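Local coordinates for putative acetyl xylan esterase (Cellvibrio japonicus, PDB 2W9X), which removes acetyl groups from plant cell wall polysaccharides, acting on acetylated xylan and, with a large preference, on acetylated glucomannan, at residues 27-32 and 133-138; 56-61 and 108-113. One frame throughout, in Å; residues are numbered along the deposited sequence.

Interaction 1: residues 27-32 and 133-138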
loop_
_atom_site.group_PDB
_atom_site.type_symbol
_atom_site.label_atom_id
_atom_site.label_comp_id
_atom_site.label_asym_id
_atom_site.label_seq_id
_atom_site.Cartn_x
_atom_site.Cartn_y
_atom_site.Cartn_z
ATOM N N PRO B 27 30.061 -34.785 8.100
ATOM C CA PRO B 27 28.981 -33.792 8.034
ATOM C C PRO B 27 28.300 -33.757 6.659
ATOM O O PRO B 27 28.964 -33.913 5.635
ATOM C CB PRO B 27 29.704 -32.469 8.313
ATOM C CG PRO B 27 31.086 -32.684 7.809
ATOM C CD PRO B 27 31.387 -34.166 7.900
ATOM N N LEU B 28 26.983 -33.562 6.653
ATOM C CA LEU B 28 26.193 -33.456 5.420
ATOM C C LEU B 28 26.139 -32.014 4.893
ATOM O O LEU B 28 26.293 -31.070 5.672
ATOM C CB LEU B 28 24.757 -33.941 5.673
ATOM C CG LEU B 28 24.444 -35.436 5.612
ATOM C CD1 LEU B 28 23.082 -35.717 6.246
ATOM C CD2 LEU B 28 24.502 -35.951 4.172
ATOM N N PRO B 29 25.950 -31.840 3.565
ATOM C CA PRO B 29 25.583 -30.512 3.050
ATOM C C PRO B 29 24.279 -30.022 3.669
ATOM O O PRO B 29 23.328 -30.798 3.821
ATOM C CB PRO B 29 25.396 -30.735 1.540
ATOM C CG PRO B 29 25.362 -32.221 1.348
ATOM C CD PRO B 29 26.125 -32.827 2.483
ATOM N N LEU B 30 24.251 -28.739 4.023
ATOM C CA LEU B 30 23.109 -28.158 4.699
ATOM C C LEU B 30 22.735 -26.810 4.088
ATOM O O LEU B 30 23.519 -26.214 3.330
ATOM C CB LEU B 30 23.380 -28.062 6.213
ATOM C CG LEU B 30 23.803 -26.801 6.978
ATOM C CD1 LEU B 30 24.241 -27.221 8.369
ATOM C CD2 LEU B 30 24.893 -26.000 6.306
ATOM N N HIS B 31 21.520 -26.369 4.410
ATOM C CA HIS B 31 20.968 -25.085 4.004
ATOM C C HIS B 31 20.625 -24.300 5.267
ATOM O O HIS B 31 20.100 -24.867 6.226
ATOM C CB HIS B 31 19.705 -25.308 3.161
ATOM C CG HIS B 31 18.896 -24.066 2.927
ATOM N ND1 HIS B 31 19.244 -23.116 1.991
ATOM C CD2 HIS B 31 17.757 -23.624 3.504
ATOM C CE1 HIS B 31 18.349 -22.143 1.997
ATOM N NE2 HIS B 31 17.437 -22.425 2.910
ATOM N N ILE B 32 20.935 -23.007 5.261
ATOM C CA ILE B 32 20.731 -22.140 6.428
ATOM C C ILE B 32 19.678 -21.072 6.165
ATOM O O ILE B 32 19.725 -20.370 5.149
ATOM C CB ILE B 32 22.040 -21.426 6.865
ATOM C CG1 ILE B 32 23.144 -22.435 7.165
ATOM C CG2 ILE B 32 21.782 -20.513 8.073
ATOM C CD1 ILE B 32 24.521 -22.026 6.617
ATOM N N ALA B 133 26.009 -42.904 3.470
ATOM C CA ALA B 133 24.776 -42.166 3.140
ATOM C C ALA B 133 24.930 -41.199 1.962
ATOM O O ALA B 133 25.993 -40.584 1.783
ATOM C CB ALA B 133 24.264 -41.418 4.364
ATOM N N LYS B 134 23.857 -41.067 1.170
ATOM C CA LYS B 134 23.870 -40.207 -0.011
ATOM C C LYS B 134 23.249 -38.839 0.285
ATOM O O LYS B 134 22.066 -38.750 0.626
ATOM C CB LYS B 134 23.163 -40.882 -1.193
ATOM N N PRO B 135 24.054 -37.766 0.169
ATOM C CA PRO B 135 23.493 -36.421 0.252
ATOM C C PRO B 135 22.414 -36.234 -0.814
ATOM O O PRO B 135 22.572 -36.708 -1.944
ATOM C CB PRO B 135 24.696 -35.518 -0.038
ATOM C CG PRO B 135 25.887 -36.340 0.318
ATOM C CD PRO B 135 25.515 -37.746 -0.038
ATOM N N LEU B 136 21.318 -35.573 -0.450
ATOM C CA LEU B 136 20.239 -35.308 -1.398
ATOM C C LEU B 136 20.007 -33.805 -1.584
ATOM O O LEU B 136 20.546 -32.975 -0.832
ATOM C CB LEU B 136 18.940 -36.021 -0.982
ATOM C CG LEU B 136 18.868 -37.557 -0.900
ATOM C CD1 LEU B 136 17.455 -37.999 -0.536
ATOM C CD2 LEU B 136 19.329 -38.246 -2.191
ATOM N N ALA B 137 19.208 -33.471 -2.595
ATOM C CA ALA B 137 18.927 -32.087 -2.946
ATOM C C ALA B 137 18.384 -31.306 -1.753
ATOM O O ALA B 137 17.405 -31.710 -1.108
ATOM C CB ALA B 137 17.966 -32.010 -4.138
ATOM N N LEU B 138 19.053 -30.198 -1.455
ATOM C CA LEU B 138 18.576 -29.228 -0.476
ATOM C C LEU B 138 17.505 -28.357 -1.127
ATOM O O LEU B 138 17.372 -28.369 -2.353
ATOM C CB LEU B 138 19.748 -28.371 0.013
ATOM C CG LEU B 138 20.606 -28.863 1.184
ATOM C CD1 LEU B 138 20.620 -30.371 1.309
ATOM C CD2 LEU B 138 22.021 -28.336 1.017
#
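P29 meets P135 and L138 along one edge of the beta-sandwich domain that precedes the SGNH-type esterase domain. The touching parts, 28-31 and 135-138, run almost parallel, 4° apart. Each segment pairs antiparallel with strand 56-62, H31 with E58 and L136 with A60, and no hydrogen bond joins the two. The contact is apolar and lies at the surface. The two proline rings cross at about a right angle. P29 CG is the closer atom, 3.6 Å from P135 CB, while P29 CD sits near both CB and CG of P135. L28 reaches the same proline from deeper in the domain. Its CG stands anti to the carbonyl carbon (chi1 -83°), and its CD2 ends 4.1 Å from P135 CG. L28 also packs on T59 and F61. L138 covers the other end with its two methyl branches. CD1 approaches the P29 carbonyl oxygen, and CD2 also lies 4.2 Å from P29 CB. Of the H31 side chain, CB comes nearest, 4.2 Å from L138 CG. H31 CG lies anti to the backbone N (chi1 168°), and the imidazole leads away to D191, where NE2 is hydrogen-bonded. L138 CD2 rests 3.5 Å from the L30 carbonyl oxygen.

Interaction 2: residues 56-61 and 108-113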
loop_
_atom_site.group_PDB
_atom_site.type_symbol
_atom_site.label_atom_id
_atom_site.label_comp_id
_atom_site.label_asym_id
_atom_site.label_seq_id
_atom_site.Cartn_x
_atom_site.Cartn_y
_atom_site.Cartn_z
ATOM N N TYR B 56 17.148 -21.353 11.183
ATOM C CA TYR B 56 16.930 -22.775 10.875
ATOM C C TYR B 56 18.013 -23.394 9.995
ATOM O O TYR B 56 18.703 -22.691 9.243
ATOM C CB TYR B 56 15.534 -23.022 10.269
ATOM C CG TYR B 56 15.231 -22.273 8.988
ATOM C CD1 TYR B 56 15.495 -22.850 7.741
ATOM C CD2 TYR B 56 14.659 -20.994 9.023
ATOM C CE1 TYR B 56 15.211 -22.169 6.559
ATOM C CE2 TYR B 56 14.370 -20.304 7.847
ATOM C CZ TYR B 56 14.643 -20.896 6.618
ATOM O OH TYR B 56 14.352 -20.226 5.454
ATOM N N PHE B 57 18.143 -24.714 10.105
ATOM C CA PHE B 57 19.094 -25.515 9.324
ATOM C C PHE B 57 18.369 -26.719 8.718
ATOM O O PHE B 57 17.593 -27.403 9.414
ATOM C CB PHE B 57 20.245 -26.002 10.210
ATOM C CG PHE B 57 20.958 -24.900 10.947
ATOM C CD1 PHE B 57 22.085 -24.285 10.390
ATOM C CD2 PHE B 57 20.522 -24.486 12.200
ATOM C CE1 PHE B 57 22.743 -23.269 11.067
ATOM C CE2 PHE B 57 21.182 -23.463 12.885
ATOM C CZ PHE B 57 22.289 -22.856 12.318
ATOM N N GLU B 58 18.605 -26.963 7.428
ATOM C CA GLU B 58 17.950 -28.058 6.716
ATOM C C GLU B 58 18.963 -28.980 6.067
ATOM O O GLU B 58 20.038 -28.533 5.635
ATOM C CB GLU B 58 16.980 -27.543 5.657
ATOM C CG GLU B 58 15.705 -26.942 6.239
ATOM C CD GLU B 58 14.882 -26.215 5.208
ATOM O OE1 GLU B 58 13.746 -26.654 4.966
ATOM O OE2 GLU B 58 15.365 -25.211 4.633
ATOM N N THR B 59 18.615 -30.265 6.015
ATOM C CA THR B 59 19.396 -31.257 5.268
ATOM C C THR B 59 18.524 -32.382 4.691
ATOM O O THR B 59 17.353 -32.532 5.071
ATOM C CB THR B 59 20.582 -31.820 6.089
ATOM O OG1 THR B 59 21.507 -32.437 5.196
ATOM C CG2 THR B 59 20.132 -32.844 7.129
ATOM N N ALA B 60 19.111 -33.168 3.781
ATOM C CA ALA B 60 18.414 -34.244 3.086
ATOM C C ALA B 60 19.400 -35.345 2.733
ATOM O O ALA B 60 20.522 -35.066 2.281
ATOM C CB ALA B 60 17.724 -33.716 1.826
ATOM N N PHE B 61 18.984 -36.594 2.936
ATOM C CA PHE B 61 19.862 -37.746 2.693
ATOM C C PHE B 61 19.106 -39.067 2.573
ATOM O O PHE B 61 18.013 -39.228 3.125
ATOM C CB PHE B 61 20.911 -37.862 3.806
ATOM C CG PHE B 61 20.333 -38.210 5.148
ATOM C CD1 PHE B 61 19.681 -37.244 5.916
ATOM C CD2 PHE B 61 20.440 -39.502 5.647
ATOM C CE1 PHE B 61 19.140 -37.567 7.155
ATOM C CE2 PHE B 61 19.902 -39.835 6.886
ATOM C CZ PHE B 61 19.251 -38.867 7.643
ATOM N N ARG B 108 14.166 -35.810 4.791
ATOM C CA ARG B 108 14.354 -34.359 4.900
ATOM C C ARG B 108 14.286 -33.979 6.377
ATOM O O ARG B 108 13.382 -34.423 7.087
ATOM C CB ARG B 108 13.295 -33.588 4.086
ATOM C CG ARG B 108 13.460 -33.751 2.569
ATOM C CD ARG B 108 12.606 -32.799 1.747
ATOM N NE ARG B 108 11.198 -33.198 1.681
ATOM C CZ ARG B 108 10.194 -32.535 2.258
ATOM N NH1 ARG B 108 10.421 -31.426 2.961
ATOM N NH2 ARG B 108 8.950 -32.984 2.132
ATOM N N VAL B 109 15.256 -33.187 6.843
ATOM C CA VAL B 109 15.332 -32.793 8.258
ATOM C C VAL B 109 15.513 -31.277 8.425
ATOM O O VAL B 109 16.431 -30.693 7.854
ATOM C CB VAL B 109 16.462 -33.542 9.005
ATOM C CG1 VAL B 109 16.552 -33.085 10.453
ATOM C CG2 VAL B 109 16.257 -35.059 8.938
ATOM N N ARG B 110 14.639 -30.667 9.227
ATOM C CA ARG B 110 14.649 -29.225 9.493
ATOM C C ARG B 110 14.740 -28.961 11.000
ATOM O O ARG B 110 13.884 -29.411 11.765
ATOM C CB ARG B 110 13.371 -28.591 8.923
ATOM C CG ARG B 110 13.275 -27.069 9.037
ATOM C CD ARG B 110 12.014 -26.567 8.357
ATOM N NE ARG B 110 11.839 -25.123 8.506
ATOM C CZ ARG B 110 12.009 -24.229 7.536
ATOM N NH1 ARG B 110 12.362 -24.605 6.314
ATOM N NH2 ARG B 110 11.805 -22.944 7.789
ATOM N N LEU B 111 15.790 -28.256 11.418
ATOM C CA LEU B 111 15.961 -27.855 12.814
ATOM C C LEU B 111 15.633 -26.367 12.930
ATOM O O LEU B 111 16.141 -25.563 12.132
ATOM C CB LEU B 111 17.405 -28.119 13.265
ATOM C CG LEU B 111 17.917 -27.495 14.573
ATOM C CD1 LEU B 111 17.425 -28.261 15.798
ATOM C CD2 LEU B 111 19.450 -27.391 14.573
ATOM N N GLU B 112 14.788 -26.000 13.902
ATOM C CA GLU B 112 14.388 -24.591 14.078
ATOM C C GLU B 112 14.609 -24.064 15.494
ATOM O O GLU B 112 14.210 -24.691 16.469
ATOM C CB GLU B 112 12.904 -24.387 13.706
ATOM C CG GLU B 112 12.549 -24.743 12.256
ATOM C CD GLU B 112 11.069 -24.659 11.937
ATOM O OE1 GLU B 112 10.213 -24.649 12.857
ATOM O OE2 GLU B 112 10.755 -24.605 10.735
ATOM N N LYS B 113 15.224 -22.889 15.592
ATOM C CA LYS B 113 15.290 -22.127 16.843
ATOM C C LYS B 113 13.902 -21.523 17.150
ATOM O O LYS B 113 13.233 -20.983 16.264
ATOM C CB LYS B 113 16.361 -21.040 16.721
ATOM C CG LYS B 113 16.473 -20.042 17.862
ATOM C CD LYS B 113 17.107 -18.766 17.309
ATOM C CE LYS B 113 18.092 -18.118 18.259
ATOM N NZ LYS B 113 17.441 -17.308 19.304
#
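The guanidinium of R110 lies flat over one face of the Y56 ring, with the planes 23° apart. R110 NH2 sits above the ring centre, 3.4 Å from its plane. R110 CZ is 4.0 Å from the ring centroid, so this is a cation-pi stack. At the guanidinium edge, E112 OE2 takes the NE proton through its anti lone pair, nearly in plane, in a salt bridge. E58 OE1 comes to the edge at NH1, 2.8 Å away. That salt bridge contains a weak hydrogen bond, and the planes of the E58 carboxylate and the R110 guanidinium stand 83° apart. R110 reaches these partners as an extended chain, with CG anti to the backbone N (chi1 -176°), and its CG packs on E58 CG. E58 OE2 turns to R141, and E112 is also bridged to R78 and K186. E58 at NH1, E112 at NE and Y56 over one face together fix the rotation of the R110 guanidinium.

The two strands are antiparallel neighbours in one sheet of the N-terminal beta-sandwich, a jelly-roll-like module of CE2 esterases. F57 pairs with L111 and T59 with V109, each through two backbone hydrogen bonds. The side chains of these pairs point into the sandwich, toward F124 and F127 of strand 122-128. F57 and L111 lie side by side, CD2 to CD2 at 3.9 Å. T59 CG2 lies beside V109 CB. Near the end of the pairing, V109 CG2 meets the edge of the F61 ring at CE1, 4.2 Å away.

Interactions 1 and 2 have centres 9 Å apart and share strand 56-62. Strands 31-33 and 134-135 both pair with it on the side away from 108-113. Residues 56-61 and 108-113 fall within the chain loop closed by interaction 1. Two hydrogen bonds probably join the contacts directly: P29 O to T59 OG1 and H31 O to E58 N, each 2.8 Å. K134 O also packs near F61 CB at 3.5 Å. D191 lies at the start of an outer strand of the parallel esterase sheet. Its OD1 is hydrogen-bonded to both H31 NE2 and Y56 OH, so both contacts reach the same oxygen. Both lie away from the probable nucleophile S151.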